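Local coordinates for protein NAD-dependent epimerase/dehydratase (Veillonella parvula DSM 2008, PDB 3R6D) that probably binds a nicotinamide dinucleotide through a Rossmann-type domain, consistent with its naming as an NAD-dependent epimerase/dehydratase, at residues T9-A14 with E75-G80. Numbering follows the deposited sequence.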
ATOM      1  N   THR A   9       1.471  11.638   3.068  1.00  9.27           N
ATOM      2  CA  THR A   9       2.814  11.152   3.375  1.00  9.18           C
ATOM      3  C   THR A   9       2.902   9.712   2.926  1.00  8.65           C
ATOM      4  O   THR A   9       2.028   8.902   3.253  1.00  9.27           O
ATOM      5  CB  THR A   9       3.158  11.329   4.848  1.00 10.05           C
ATOM      6  OG1 THR A   9       3.158  12.728   5.152  1.00 11.65           O
ATOM      7  CG2 THR A   9       4.530  10.728   5.209  1.00 11.06           C
ATOM      8  N   ILE A  10       3.965   9.423   2.181  1.00  9.41           N
ATOM      9  CA  ILE A  10       4.227   8.092   1.649  1.00  9.39           C
ATOM     10  C   ILE A  10       5.394   7.473   2.397  1.00  9.27           C
ATOM     11  O   ILE A  10       6.523   7.987   2.361  1.00 10.70           O
ATOM     12  CB  ILE A  10       4.454   8.132   0.137  1.00 10.51           C
ATOM     13  CG1 ILE A  10       3.183   8.713  -0.569  1.00 11.71           C
ATOM     14  CG2 ILE A  10       4.849   6.793  -0.419  1.00 11.12           C
ATOM     15  CD1 ILE A  10       3.285   8.827  -2.081  1.00 13.48           C
ATOM     16  N   LEU A  11       5.116   6.380   3.100  1.00  9.39           N
ATOM     17  CA  LEU A  11       6.130   5.583   3.772  1.00  9.97           C
ATOM     18  C   LEU A  11       6.478   4.413   2.850  1.00  9.66           C
ATOM     19  O   LEU A  11       5.622   3.926   2.092  1.00 10.18           O
ATOM     20  CB  LEU A  11       5.598   5.086   5.139  1.00 10.71           C
ATOM     21  CG  LEU A  11       4.971   6.168   6.035  1.00 10.73           C
ATOM     22  CD1 LEU A  11       4.527   5.539   7.344  1.00 11.29           C
ATOM     23  CD2 LEU A  11       5.970   7.299   6.290  1.00 11.60           C
ATOM     24  N   GLY A  12       7.718   3.937   2.904  1.00 10.41           N
ATOM     25  CA  GLY A  12       8.149   2.960   1.898  1.00 10.58           C
ATOM     26  C   GLY A  12       8.223   3.602   0.522  1.00 11.01           C
ATOM     27  O   GLY A  12       7.971   2.952  -0.489  1.00 10.68           O
ATOM     28  N   ALA A  13       8.605   4.878   0.467  1.00 10.79           N
ATOM     29  CA  ALA A  13       8.509   5.666  -0.757  1.00 10.83           C
ATOM     30  C   ALA A  13       9.321   5.153  -1.919  1.00 10.85           C
ATOM     31  O   ALA A  13       9.016   5.476  -3.072  1.00 10.60           O
ATOM     32  CB  ALA A  13       8.888   7.115  -0.472  1.00 12.19           C
ATOM     33  N   ALA A  14      10.399   4.399  -1.644  1.00 12.02           N
ATOM     34  CA  ALA A  14      11.219   3.898  -2.752  1.00 12.65           C
ATOM     35  C   ALA A  14      10.675   2.606  -3.406  1.00 12.63           C
ATOM     36  O   ALA A  14      11.181   2.173  -4.442  1.00 13.71           O
ATOM     37  CB  ALA A  14      12.658   3.697  -2.289  1.00 14.70           C
ATOM     38  N   GLU A  75      -2.969  14.352   5.686  1.00  9.59           N
ATOM     39  CA  GLU A  75      -4.375  13.986   5.705  1.00  9.75           C
ATOM     40  C   GLU A  75      -4.572  12.494   5.463  1.00  9.49           C
ATOM     41  O   GLU A  75      -5.644  11.960   5.783  1.00 10.16           O
ATOM     42  CB  GLU A  75      -5.139  14.837   4.704  1.00  9.30           C
ATOM     43  CG  GLU A  75      -5.148  16.295   5.146  1.00 10.93           C
ATOM     44  CD  GLU A  75      -5.584  17.272   4.091  1.00 11.22           C
ATOM     45  OE1 GLU A  75      -5.729  16.898   2.909  1.00 12.89           O
ATOM     46  OE2 GLU A  75      -5.745  18.438   4.474  1.00 14.57           O
ATOM     47  N   VAL A  76      -3.600  11.824   4.865  1.00  9.19           N
ATOM     48  CA  VAL A  76      -3.638  10.397   4.629  1.00  9.22           C
ATOM     49  C   VAL A  76      -2.192   9.942   4.549  1.00  8.44           C
ATOM     50  O   VAL A  76      -1.313  10.710   4.073  1.00  8.75           O
ATOM     51  CB  VAL A  76      -4.441  10.043   3.344  1.00  9.29           C
ATOM     52  CG1 VAL A  76      -3.924  10.784   2.069  1.00 11.04           C
ATOM     53  CG2 VAL A  76      -4.464   8.532   3.099  1.00  9.28           C
ATOM     54  N   VAL A  77      -1.932   8.738   5.056  1.00  8.45           N
ATOM     55  CA  VAL A  77      -0.611   8.120   4.974  1.00  8.59           C
ATOM     56  C   VAL A  77      -0.723   6.846   4.147  1.00  8.25           C
ATOM     57  O   VAL A  77      -1.639   6.037   4.395  1.00  8.58           O
ATOM     58  CB  VAL A  77      -0.057   7.839   6.398  1.00  9.07           C
ATOM     59  CG1 VAL A  77       1.264   7.085   6.331  1.00 10.17           C
ATOM     60  CG2 VAL A  77       0.144   9.174   7.138  1.00 10.45           C
ATOM     61  N   PHE A  78       0.168   6.684   3.172  1.00  8.15           N
ATOM     62  CA  PHE A  78       0.270   5.448   2.419  1.00  8.22           C
ATOM     63  C   PHE A  78       1.451   4.652   2.937  1.00  8.38           C
ATOM     64  O   PHE A  78       2.554   5.193   3.078  1.00  9.73           O
ATOM     65  CB  PHE A  78       0.444   5.753   0.936  1.00  8.70           C
ATOM     66  CG  PHE A  78       0.569   4.495   0.090  1.00  9.05           C
ATOM     67  CD1 PHE A  78      -0.553   3.750  -0.229  1.00  9.38           C
ATOM     68  CD2 PHE A  78       1.819   4.069  -0.372  1.00  9.47           C
ATOM     69  CE1 PHE A  78      -0.448   2.573  -0.991  1.00  9.54           C
ATOM     70  CE2 PHE A  78       1.939   2.929  -1.179  1.00  9.34           C
ATOM     71  CZ  PHE A  78       0.798   2.176  -1.496  1.00  9.45           C
ATOM     72  N   VAL A  79       1.229   3.373   3.266  1.00  7.99           N
ATOM     73  CA  VAL A  79       2.274   2.484   3.764  1.00  9.12           C
ATOM     74  C   VAL A  79       2.583   1.464   2.691  1.00  8.01           C
ATOM     75  O   VAL A  79       1.798   0.533   2.454  1.00  9.33           O
ATOM     76  CB  VAL A  79       1.867   1.807   5.092  1.00  9.34           C
ATOM     77  CG1 VAL A  79       2.971   0.935   5.628  1.00 11.17           C
ATOM     78  CG2 VAL A  79       1.485   2.833   6.128  1.00 10.31           C
ATOM     79  N   GLY A  80       3.713   1.650   2.011  1.00  9.06           N
ATOM     80  CA  GLY A  80       4.026   0.795   0.881  1.00  9.67           C
ATOM     81  C   GLY A  80       4.372  -0.640   1.226  1.00  9.77           C
ATOM     82  O   GLY A  80       4.165  -1.536   0.425  1.00 11.55           O
TER
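Leu11 swings its CG anti to its carbonyl carbon (chi1 -50°), while Val77 holds CG1 anti to its backbone N (chi1 175°), and the two branches meet obliquely: Leu11 CD1 lies 3.8 Å from Val77 CG1. The same CD1 reaches Val79 CG2 at 4.2 Å, so one leucine methyl touches two valines that share its face of the sheet. On the other face, Ile10 CG2 lies 4.1 Å from Phe78 CD2, at the edge of the ring and near its plane; this is edge contact, not stacking.

Backbone pairing sets this register. Thr9 N donates to Val76 O at 3.1 Å and Thr9 O accepts from Phe78 N, so Thr9 straddles Val77, the parallel-strand pattern. Leu11 straddles Val79 likewise: its N closes on Phe78 O at 2.8 Å, and its O takes Gly80 N. The strand axes run 4.8 Å apart at 19°. Strand 8-11 runs between and parallel to strands 33-37 and 76-79 in the same sheet, the order expected at the start of a Rossmann fold, where the first strand leads into the glycine-containing turn that in relatives binds the dinucleotide phosphates. Here that turn begins at Gly12, whose positive phi by itself favours glycine. The final bond, Gly80 N to Leu11 O at 3.0 Å, approaches from above the carbonyl plane, as the chains leave the sheet. Gly80 lies directly against this Leu11-Gly12 exit. Strand 102-108 flanks 76-79 on its other edge, and Thr9 OG1 hydrogen-bonds to Ala70 O.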